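PDB 4L8E: glutathione S-transferase enzyme with thioredoxin-like domain from Xenorhabdus nematophila, which binds glutathione in a two-domain glutathione transferase fold and probably catalyses glutathione-dependent transfer or thiol chemistry. Local coordinates for residues T36-E48 and Y186-C199. Sequence-based numbering, arbitrary orientation.
Sequences TPNGYKITLFLEE and YSIADIAVYPWAKC. With GSH (glutathione), chain D; GSH (glutathione), chain B; GSH (glutathione), chain C.
N38 OD1 is gripped by two donors, W196 NE1 at 3.0 Å and K41 NZ at 2.9 Å, which reach it from opposite faces of the amide plane. The indole N-H points nearly straight at the oxygen (169°), with OD1 in the ring plane, although the donor itself stands above the carbonyl plane. Together with the bond from N38 ND2 to O31 of the chain B glutathione, at 2.8 Å, this double grip probably fixes the amide's rotation. K41 arrives by a chain extended beyond CG that runs alongside A192, and its ammonium also bonds Q131 and S99. Over one face of the indole lies P37 CB, 3.6 Å from the centroid of the five-membered ring of W196 and 13° off its normal, a CH-pi contact.

Farther along, P195 is a knob in the hole formed by P37, Y40, K41 and L44, and L44 CD1 meets P195 CG tip to tip at 3.8 Å. F45 lies beside I188, whose CG2 approaches the ring obliquely. At the far end one water joins E48 OE2 to Y186 OH, 2.6 Å from each; the same carboxylate oxygen pairs with R223.

The axes of segments 37-48 and 188-197 approach to 8.1 Å, their N-to-C directions 140° apart, nearer antiparallel than parallel, joining the first helix of the thioredoxin-like domain to the helical domain. Two pocket residues, K41 and W196, one from each domain, hold N38, itself in the pocket, in place, consistent with a glutathione site whose geometry depends on both domains.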
ATOM      1  N   THR A  36      -4.462   5.877  16.629  1.00 15.25           N
ATOM      2  CA  THR A  36      -4.906   6.342  15.325  1.00 15.27           C
ATOM      3  C   THR A  36      -5.284   5.100  14.522  1.00 15.97           C
ATOM      4  O   THR A  36      -4.936   4.001  14.893  1.00 14.50           O
ATOM      5  CB  THR A  36      -3.741   6.979  14.585  1.00 17.46           C
ATOM      6  OG1 THR A  36      -2.728   5.992  14.380  1.00 22.41           O
ATOM      7  CG2 THR A  36      -3.160   8.150  15.339  1.00 19.98           C
ATOM      8  N   PRO A  37      -5.973   5.275  13.389  1.00 14.99           N
ATOM      9  CA  PRO A  37      -6.354   4.066  12.631  1.00 15.95           C
ATOM     10  C   PRO A  37      -5.205   3.094  12.340  1.00 16.38           C
ATOM     11  O   PRO A  37      -5.373   1.873  12.480  1.00 14.89           O
ATOM     12  CB  PRO A  37      -6.939   4.677  11.341  1.00 15.78           C
ATOM     13  CG  PRO A  37      -7.583   5.957  11.865  1.00 18.51           C
ATOM     14  CD  PRO A  37      -6.517   6.492  12.776  1.00 17.33           C
ATOM     15  N   ASN A  38      -4.043   3.609  11.947  1.00 14.84           N
ATOM     16  CA  ASN A  38      -2.927   2.759  11.602  1.00 12.07           C
ATOM     17  C   ASN A  38      -2.287   2.093  12.816  1.00 14.02           C
ATOM     18  O   ASN A  38      -1.792   0.986  12.704  1.00 14.18           O
ATOM     19  CB  ASN A  38      -1.938   3.516  10.757  1.00 13.64           C
ATOM     20  CG  ASN A  38      -2.554   3.938   9.441  1.00 14.82           C
ATOM     21  OD1 ASN A  38      -3.216   3.129   8.762  1.00 14.85           O
ATOM     22  ND2 ASN A  38      -2.370   5.182   9.086  1.00 13.85           N
ATOM     23  N   GLY A  39      -2.304   2.769  13.966  1.00 13.44           N
ATOM     24  CA  GLY A  39      -1.848   2.154  15.192  1.00 14.36           C
ATOM     25  C   GLY A  39      -2.750   1.018  15.646  1.00 13.68           C
ATOM     26  O   GLY A  39      -2.281  -0.046  16.086  1.00 14.60           O
ATOM     27  N   TYR A  40      -4.058   1.219  15.531  1.00 13.68           N
ATOM     28  CA  TYR A  40      -5.026   0.218  15.984  1.00 13.10           C
ATOM     29  C   TYR A  40      -4.971  -1.048  15.134  1.00 14.90           C
ATOM     30  O   TYR A  40      -5.270  -2.132  15.616  1.00 14.02           O
ATOM     31  CB  TYR A  40      -6.448   0.755  15.958  1.00 14.13           C
ATOM     32  CG  TYR A  40      -6.773   1.677  17.109  1.00 15.77           C
ATOM     33  CD1 TYR A  40      -6.765   1.216  18.424  1.00 15.88           C
ATOM     34  CD2 TYR A  40      -7.096   2.993  16.882  1.00 17.81           C
ATOM     35  CE1 TYR A  40      -7.071   2.080  19.465  1.00 19.92           C
ATOM     36  CE2 TYR A  40      -7.379   3.851  17.915  1.00 19.62           C
ATOM     37  CZ  TYR A  40      -7.377   3.389  19.193  1.00 18.77           C
ATOM     38  OH  TYR A  40      -7.682   4.283  20.202  1.00 23.97           O
ATOM     39  N   LYS A  41      -4.559  -0.937  13.876  1.00 13.67           N
ATOM     40  CA  LYS A  41      -4.405  -2.147  13.076  1.00 12.42           C
ATOM     41  C   LYS A  41      -3.523  -3.153  13.799  1.00 12.80           C
ATOM     42  O   LYS A  41      -3.791  -4.352  13.784  1.00 14.46           O
ATOM     43  CB  LYS A  41      -3.763  -1.862  11.720  1.00 12.32           C
ATOM     44  CG  LYS A  41      -4.557  -0.981  10.786  1.00 12.75           C
ATOM     45  CD  LYS A  41      -3.709  -0.716   9.549  1.00 11.77           C
ATOM     46  CE  LYS A  41      -4.364   0.230   8.565  1.00 12.54           C
ATOM     47  NZ  LYS A  41      -3.420   0.544   7.425  1.00 14.13           N
ATOM     48  N   ILE A  42      -2.441  -2.662  14.388  1.00 12.07           N
ATOM     49  CA  ILE A  42      -1.444  -3.546  14.949  1.00 12.17           C
ATOM     50  C   ILE A  42      -1.874  -4.053  16.320  1.00 15.27           C
ATOM     51  O   ILE A  42      -1.697  -5.235  16.636  1.00 14.96           O
ATOM     52  CB  ILE A  42      -0.047  -2.913  14.993  1.00 12.87           C
ATOM     53  CG1 ILE A  42       0.289  -2.275  13.630  1.00 14.35           C
ATOM     54  CG2 ILE A  42       0.965  -3.961  15.393  1.00 15.49           C
ATOM     55  CD1 ILE A  42       0.151  -3.224  12.402  1.00 15.54           C
ATOM     56  N   THR A  43      -2.436  -3.186  17.143  1.00 14.92           N
ATOM     57  CA  THR A  43      -2.946  -3.677  18.438  1.00 14.04           C
ATOM     58  C   THR A  43      -4.133  -4.631  18.264  1.00 17.08           C
ATOM     59  O   THR A  43      -4.282  -5.565  19.032  1.00 16.76           O
ATOM     60  CB  THR A  43      -3.292  -2.551  19.413  1.00 17.46           C
ATOM     61  OG1 THR A  43      -4.249  -1.686  18.808  1.00 15.63           O
ATOM     62  CG2 THR A  43      -2.038  -1.777  19.795  1.00 16.72           C
ATOM     63  N   LEU A  44      -4.955  -4.435  17.240  1.00 14.60           N
ATOM     64  CA  LEU A  44      -5.984  -5.438  16.927  1.00 14.19           C
ATOM     65  C   LEU A  44      -5.358  -6.808  16.687  1.00 14.12           C
ATOM     66  O   LEU A  44      -5.811  -7.808  17.271  1.00 16.07           O
ATOM     67  CB  LEU A  44      -6.817  -5.034  15.698  1.00 17.52           C
ATOM     68  CG  LEU A  44      -7.851  -3.925  15.876  1.00 19.34           C
ATOM     69  CD1 LEU A  44      -8.441  -3.546  14.496  1.00 20.34           C
ATOM     70  CD2 LEU A  44      -8.992  -4.283  16.846  1.00 19.71           C
ATOM     71  N   PHE A  45      -4.339  -6.853  15.824  1.00 14.93           N
ATOM     72  CA  PHE A  45      -3.677  -8.099  15.500  1.00 13.44           C
ATOM     73  C   PHE A  45      -3.085  -8.712  16.779  1.00 16.39           C
ATOM     74  O   PHE A  45      -3.311  -9.865  17.063  1.00 15.96           O
ATOM     75  CB  PHE A  45      -2.584  -7.927  14.455  1.00 13.97           C
ATOM     76  CG  PHE A  45      -1.932  -9.216  14.094  1.00 14.49           C
ATOM     77  CD1 PHE A  45      -0.935  -9.742  14.902  1.00 14.73           C
ATOM     78  CD2 PHE A  45      -2.352  -9.946  13.016  1.00 15.55           C
ATOM     79  CE1 PHE A  45      -0.365 -10.959  14.609  1.00 16.77           C
ATOM     80  CE2 PHE A  45      -1.788 -11.149  12.731  1.00 16.82           C
ATOM     81  CZ  PHE A  45      -0.794 -11.665  13.540  1.00 17.75           C
ATOM     82  N   LEU A  46      -2.349  -7.925  17.547  1.00 15.76           N
ATOM     83  CA  LEU A  46      -1.641  -8.461  18.722  1.00 14.52           C
ATOM     84  C   LEU A  46      -2.630  -8.953  19.785  1.00 15.52           C
ATOM     85  O   LEU A  46      -2.391  -9.964  20.473  1.00 16.47           O
ATOM     86  CB  LEU A  46      -0.691  -7.396  19.292  1.00 14.10           C
ATOM     87  CG  LEU A  46       0.495  -7.092  18.350  1.00 15.52           C
ATOM     88  CD1 LEU A  46       1.175  -5.802  18.779  1.00 17.54           C
ATOM     89  CD2 LEU A  46       1.483  -8.239  18.330  1.00 18.13           C
ATOM     90  N   GLU A  47      -3.727  -8.237  19.948  1.00 15.66           N
ATOM     91  CA  GLU A  47      -4.756  -8.640  20.893  1.00 16.94           C
ATOM     92  C   GLU A  47      -5.506  -9.920  20.456  1.00 17.64           C
ATOM     93  O   GLU A  47      -5.891 -10.736  21.298  1.00 19.36           O
ATOM     94  CB  GLU A  47      -5.742  -7.510  21.132  1.00 19.85           C
ATOM     95  CG  GLU A  47      -5.160  -6.323  21.924  1.00 17.11           C
ATOM     96  CD  GLU A  47      -4.759  -6.652  23.359  1.00 20.16           C
ATOM     97  OE1 GLU A  47      -5.391  -7.524  23.993  1.00 20.32           O
ATOM     98  OE2 GLU A  47      -3.831  -5.974  23.872  1.00 22.54           O
ATOM     99  N   GLU A  48      -5.701 -10.080  19.146  1.00 18.63           N
ATOM    100  CA  GLU A  48      -6.295 -11.314  18.613  1.00 17.78           C
ATOM    101  C   GLU A  48      -5.412 -12.535  18.892  1.00 18.32           C
ATOM    102  O   GLU A  48      -5.908 -13.599  19.274  1.00 21.53           O
ATOM    103  CB  GLU A  48      -6.529 -11.201  17.100  1.00 17.86           C
ATOM    104  CG  GLU A  48      -7.599 -10.223  16.685  1.00 18.81           C
ATOM    105  CD  GLU A  48      -9.034 -10.722  16.900  1.00 21.65           C
ATOM    106  OE1 GLU A  48      -9.269 -11.864  17.384  1.00 21.76           O
ATOM    107  OE2 GLU A  48      -9.957  -9.937  16.576  1.00 25.34           O
ATOM    108  N   TYR A 186     -12.083 -14.001   9.172  1.00 19.45           N
ATOM    109  CA  TYR A 186     -11.402 -12.761   9.575  1.00 20.08           C
ATOM    110  C   TYR A 186      -9.903 -12.887   9.288  1.00 18.54           C
ATOM    111  O   TYR A 186      -9.278 -13.875   9.671  1.00 19.66           O
ATOM    112  CB  TYR A 186     -11.625 -12.535  11.068  1.00 20.57           C
ATOM    113  CG  TYR A 186     -11.264 -11.157  11.643  1.00 17.15           C
ATOM    114  CD1 TYR A 186     -11.871 -10.025  11.182  1.00 15.92           C
ATOM    115  CD2 TYR A 186     -10.367 -11.023  12.705  1.00 17.97           C
ATOM    116  CE1 TYR A 186     -11.590  -8.769  11.708  1.00 18.84           C
ATOM    117  CE2 TYR A 186     -10.069  -9.757  13.240  1.00 18.62           C
ATOM    118  CZ  TYR A 186     -10.704  -8.650  12.753  1.00 20.08           C
ATOM    119  OH  TYR A 186     -10.454  -7.389  13.255  1.00 21.30           O
ATOM    120  N   SER A 187      -9.335 -11.884   8.611  1.00 14.80           N
ATOM    121  CA  SER A 187      -7.923 -11.908   8.250  1.00 13.71           C
ATOM    122  C   SER A 187      -7.288 -10.547   8.408  1.00 13.01           C
ATOM    123  O   SER A 187      -7.961  -9.564   8.716  1.00 15.85           O
ATOM    124  CB  SER A 187      -7.725 -12.390   6.809  1.00 16.83           C
ATOM    125  OG  SER A 187      -7.910 -11.344   5.861  1.00 16.26           O
ATOM    126  N   ILE A 188      -6.000 -10.474   8.109  1.00 11.95           N
ATOM    127  CA  ILE A 188      -5.304  -9.200   8.186  1.00 12.26           C
ATOM    128  C   ILE A 188      -5.880  -8.162   7.216  1.00 11.80           C
ATOM    129  O   ILE A 188      -5.710  -6.972   7.437  1.00 14.00           O
ATOM    130  CB  ILE A 188      -3.758  -9.333   8.033  1.00 12.98           C
ATOM    131  CG1 ILE A 188      -3.372  -9.976   6.715  1.00 13.76           C
ATOM    132  CG2 ILE A 188      -3.149 -10.072   9.228  1.00 14.03           C
ATOM    133  CD1 ILE A 188      -1.864 -10.033   6.524  1.00 16.44           C
ATOM    134  N   ALA A 189      -6.589  -8.599   6.180  1.00 13.66           N
ATOM    135  CA  ALA A 189      -7.272  -7.648   5.282  1.00 11.51           C
ATOM    136  C   ALA A 189      -8.357  -6.886   6.068  1.00 13.85           C
ATOM    137  O   ALA A 189      -8.455  -5.673   5.986  1.00 15.98           O
ATOM    138  CB  ALA A 189      -7.865  -8.362   4.101  1.00 15.53           C
ATOM    139  N   ASP A 190      -9.149  -7.613   6.836  1.00 12.70           N
ATOM    140  CA  ASP A 190     -10.202  -7.000   7.634  1.00 12.67           C
ATOM    141  C   ASP A 190      -9.617  -6.114   8.743  1.00 15.17           C
ATOM    142  O   ASP A 190     -10.130  -5.017   9.041  1.00 15.08           O
ATOM    143  CB  ASP A 190     -11.074  -8.068   8.273  1.00 15.74           C
ATOM    144  CG  ASP A 190     -11.670  -9.012   7.277  1.00 16.87           C
ATOM    145  OD1 ASP A 190     -12.721  -8.663   6.653  1.00 17.80           O
ATOM    146  OD2 ASP A 190     -11.101 -10.123   7.137  1.00 16.47           O
ATOM    147  N   ILE A 191      -8.564  -6.610   9.386  1.00 13.51           N
ATOM    148  CA  ILE A 191      -7.899  -5.863  10.457  1.00 12.48           C
ATOM    149  C   ILE A 191      -7.362  -4.534   9.919  1.00 14.22           C
ATOM    150  O   ILE A 191      -7.435  -3.506  10.606  1.00 14.48           O
ATOM    151  CB  ILE A 191      -6.772  -6.710  11.094  1.00 12.81           C
ATOM    152  CG1 ILE A 191      -7.365  -7.914  11.842  1.00 14.74           C
ATOM    153  CG2 ILE A 191      -5.849  -5.830  11.915  1.00 12.78           C
ATOM    154  CD1 ILE A 191      -6.329  -8.963  12.216  1.00 16.75           C
ATOM    155  N   ALA A 192      -6.843  -4.538   8.695  1.00 13.92           N
ATOM    156  CA  ALA A 192      -6.325  -3.320   8.091  1.00 12.64           C
ATOM    157  C   ALA A 192      -7.440  -2.301   7.793  1.00 14.05           C
ATOM    158  O   ALA A 192      -7.250  -1.084   7.978  1.00 13.33           O
ATOM    159  CB  ALA A 192      -5.549  -3.640   6.822  1.00 12.71           C
ATOM    160  N   VAL A 193      -8.581  -2.786   7.339  1.00 14.05           N
ATOM    161  CA  VAL A 193      -9.685  -1.922   6.919  1.00 12.78           C
ATOM    162  C   VAL A 193     -10.491  -1.385   8.103  1.00 14.57           C
ATOM    163  O   VAL A 193     -10.905  -0.218   8.127  1.00 15.69           O
ATOM    164  CB  VAL A 193     -10.609  -2.649   5.937  1.00 13.51           C
ATOM    165  CG1 VAL A 193     -11.843  -1.816   5.576  1.00 17.22           C
ATOM    166  CG2 VAL A 193      -9.833  -2.954   4.632  1.00 12.46           C
ATOM    167  N   TYR A 194     -10.704  -2.214   9.104  1.00 14.40           N
ATOM    168  CA  TYR A 194     -11.618  -1.834  10.167  1.00 13.85           C
ATOM    169  C   TYR A 194     -11.354  -0.477  10.835  1.00 12.51           C
ATOM    170  O   TYR A 194     -12.265   0.303  11.024  1.00 15.55           O
ATOM    171  CB  TYR A 194     -11.750  -2.949  11.223  1.00 14.92           C
ATOM    172  CG  TYR A 194     -12.641  -2.583  12.371  1.00 15.22           C
ATOM    173  CD1 TYR A 194     -14.026  -2.732  12.289  1.00 15.44           C
ATOM    174  CD2 TYR A 194     -12.119  -2.060  13.534  1.00 14.95           C
ATOM    175  CE1 TYR A 194     -14.860  -2.396  13.331  1.00 17.76           C
ATOM    176  CE2 TYR A 194     -12.955  -1.711  14.594  1.00 17.64           C
ATOM    177  CZ  TYR A 194     -14.314  -1.882  14.491  1.00 19.94           C
ATOM    178  OH  TYR A 194     -15.108  -1.545  15.549  1.00 23.13           O
ATOM    179  N   PRO A 195     -10.107  -0.192  11.229  1.00 14.50           N
ATOM    180  CA  PRO A 195      -9.902   1.064  11.958  1.00 15.35           C
ATOM    181  C   PRO A 195     -10.200   2.300  11.125  1.00 15.43           C
ATOM    182  O   PRO A 195     -10.526   3.344  11.719  1.00 16.10           O
ATOM    183  CB  PRO A 195      -8.414   0.998  12.335  1.00 18.44           C
ATOM    184  CG  PRO A 195      -8.106  -0.474  12.347  1.00 14.87           C
ATOM    185  CD  PRO A 195      -8.904  -1.031  11.220  1.00 15.34           C
ATOM    186  N   TRP A 196     -10.126   2.169   9.809  1.00 17.36           N
ATOM    187  CA  TRP A 196     -10.475   3.248   8.896  1.00 14.10           C
ATOM    188  C   TRP A 196     -11.978   3.321   8.656  1.00 15.89           C
ATOM    189  O   TRP A 196     -12.571   4.390   8.714  1.00 17.51           O
ATOM    190  CB  TRP A 196      -9.716   3.086   7.575  1.00 12.37           C
ATOM    191  CG  TRP A 196      -8.311   3.629   7.676  1.00 14.36           C
ATOM    192  CD1 TRP A 196      -7.149   2.920   7.900  1.00 13.79           C
ATOM    193  CD2 TRP A 196      -7.934   5.005   7.631  1.00 13.61           C
ATOM    194  NE1 TRP A 196      -6.081   3.787   7.969  1.00 13.76           N
ATOM    195  CE2 TRP A 196      -6.535   5.067   7.804  1.00 13.62           C
ATOM    196  CE3 TRP A 196      -8.646   6.200   7.460  1.00 14.13           C
ATOM    197  CZ2 TRP A 196      -5.846   6.270   7.816  1.00 15.63           C
ATOM    198  CZ3 TRP A 196      -7.966   7.371   7.483  1.00 14.45           C
ATOM    199  CH2 TRP A 196      -6.569   7.408   7.629  1.00 17.88           C
ATOM    200  N   ALA A 197     -12.600   2.171   8.419  1.00 17.02           N
ATOM    201  CA  ALA A 197     -14.054   2.138   8.213  1.00 17.93           C
ATOM    202  C   ALA A 197     -14.836   2.567   9.461  1.00 18.27           C
ATOM    203  O   ALA A 197     -15.924   3.127   9.334  1.00 19.92           O
ATOM    204  CB  ALA A 197     -14.484   0.762   7.765  1.00 15.92           C
ATOM    205  N   LYS A 198     -14.281   2.307  10.655  1.00 16.34           N
ATOM    206  CA  LYS A 198     -14.871   2.689  11.934  1.00 20.84           C
ATOM    207  C   LYS A 198     -15.031   4.196  12.031  1.00 19.15           C
ATOM    208  O   LYS A 198     -15.864   4.712  12.800  1.00 23.59           O
ATOM    209  CB  LYS A 198     -13.992   2.157  13.103  1.00 19.09           C
ATOM    210  CG  LYS A 198     -14.065   2.927  14.413  1.00 42.96           C
ATOM    211  CD  LYS A 198     -13.646   2.069  15.602  1.00 37.28           C
ATOM    212  CE  LYS A 198     -13.843   2.798  16.937  1.00 45.35           C
ATOM    213  NZ  LYS A 198     -13.198   4.153  16.932  1.00 61.88           N
ATOM    214  N   CYS A 199     -14.245   4.906  11.233  1.00 19.28           N
ATOM    215  CA  CYS A 199     -14.226   6.352  11.238  1.00 19.36           C
ATOM    216  C   CYS A 199     -15.132   6.976  10.177  1.00 20.23           C
ATOM    217  O   CYS A 199     -15.017   8.166   9.897  1.00 22.31           O
ATOM    218  CB  CYS A 199     -12.800   6.864  11.062  1.00 23.82           C
ATOM    219  SG  CYS A 199     -11.704   6.486  12.470  1.00 26.30           S
TER
HETATM  220  CG1 GSH D 303      -8.648   7.291  17.465  1.00 42.21           C
HETATM  221  CD1 GSH D 303      -8.981   7.250  15.977  1.00 44.20           C
HETATM  222  OE1 GSH D 303      -9.021   6.174  15.382  1.00 28.04           O
HETATM  223  N2  GSH D 303      -9.256   8.541  15.318  1.00 47.36           N
HETATM  224  CA2 GSH D 303      -9.574   8.680  13.928  1.00 41.15           C
HETATM  225  C2  GSH D 303      -8.476   9.497  13.272  1.00 45.58           C
HETATM  226  O2  GSH D 303      -8.624   9.887  12.106  1.00 53.94           O
HETATM  227  CB2 GSH D 303     -10.907   9.339  13.722  1.00 45.20           C
HETATM  228  SG2 GSH D 303     -12.207   8.148  13.974  1.00 49.81           S
HETATM  229  N3  GSH D 303      -7.238   9.825  13.990  1.00 43.74           N
HETATM  230  CA3 GSH D 303      -6.185  10.583  13.318  1.00 55.11           C
HETATM  231  C3  GSH D 303      -6.508  12.022  13.061  1.00 62.61           C
HETATM  232  O31 GSH D 303      -5.804  12.662  12.234  1.00 59.17           O
HETATM  233  O32 GSH D 303      -7.454  12.599  13.655  1.00 69.76           O
HETATM  234  N1  GSH B 301       1.248  14.628   7.986  1.00 25.27           N
HETATM  235  CA1 GSH B 301      -0.017  13.994   7.988  1.00 27.91           C
HETATM  236  C1  GSH B 301      -0.959  14.778   7.116  1.00 43.39           C
HETATM  237  O11 GSH B 301      -0.767  16.019   6.925  1.00 37.00           O
HETATM  238  O12 GSH B 301      -1.958  14.196   6.586  1.00 37.30           O
HETATM  239  CB1 GSH B 301      -0.537  13.967   9.373  1.00 23.03           C
HETATM  240  CG1 GSH B 301      -1.903  13.320   9.487  1.00 23.10           C
HETATM  241  CD1 GSH B 301      -1.816  11.809   9.416  1.00 21.86           C
HETATM  242  OE1 GSH B 301      -0.796  11.227   9.712  1.00 22.69           O
HETATM  243  N2  GSH B 301      -2.989  11.085   8.966  1.00 21.84           N
HETATM  244  CA2 GSH B 301      -2.985   9.662   8.879  1.00 18.94           C
HETATM  245  C2  GSH B 301      -3.205   9.290   7.421  1.00 17.37           C
HETATM  246  O2  GSH B 301      -3.905   9.959   6.645  1.00 19.79           O
HETATM  247  CB2 GSH B 301      -4.067   9.056   9.695  1.00 22.49           C
HETATM  248  SG2 GSH B 301      -3.764   9.309  11.450  1.00 30.91           S
HETATM  249  N3  GSH B 301      -2.555   8.134   6.908  1.00 17.63           N
HETATM  250  CA3 GSH B 301      -2.763   7.792   5.522  1.00 17.61           C
HETATM  251  C3  GSH B 301      -2.627   6.332   5.353  1.00 18.65           C
HETATM  252  O31 GSH B 301      -2.901   5.567   6.313  1.00 17.29           O
HETATM  253  O32 GSH B 301      -2.229   5.888   4.238  1.00 17.48           O
HETATM  254  N1  GSH C 302       1.203   3.834   5.117  1.00 12.16           N
HETATM  255  CA1 GSH C 302       1.467   3.989   6.544  1.00 12.37           C
HETATM  256  C1  GSH C 302       1.094   2.723   7.269  1.00 13.97           C
HETATM  257  O11 GSH C 302       1.705   2.387   8.335  1.00 13.00           O
HETATM  258  O12 GSH C 302       0.182   1.951   6.809  1.00 15.91           O
HETATM  259  CB1 GSH C 302       0.708   5.167   7.089  1.00 13.36           C
HETATM  260  CG1 GSH C 302       1.061   5.476   8.535  1.00 12.94           C
HETATM  261  CD1 GSH C 302       0.519   6.822   8.965  1.00 14.70           C
HETATM  262  OE1 GSH C 302      -0.096   7.569   8.220  1.00 14.05           O
HETATM  263  N2  GSH C 302       0.808   7.200  10.308  1.00 14.41           N
HETATM  264  CA2 GSH C 302       0.379   8.426  10.871  1.00 14.75           C
HETATM  265  C2  GSH C 302       1.611   9.140  11.368  1.00 16.36           C
HETATM  266  O2  GSH C 302       2.518   8.598  12.037  1.00 15.09           O
HETATM  267  CB2 GSH C 302      -0.541   8.248  12.034  1.00 13.62           C
HETATM  268  SG2 GSH C 302      -1.959   7.289  11.576  1.00 20.44           S
HETATM  269  N3  GSH C 302       1.739  10.513  11.008  1.00 16.55           N
HETATM  270  CA3 GSH C 302       2.904  11.236  11.477  1.00 16.24           C
HETATM  271  C3  GSH C 302       3.321  12.252  10.476  1.00 24.09           C
HETATM  272  O31 GSH C 302       4.164  13.107  10.840  1.00 21.11           O
HETATM  273  O32 GSH C 302       2.846  12.234   9.300  1.00 21.09           O
HETATM  274  O   HOH W   1     -10.136  -7.425  15.846  1.00 19.60           O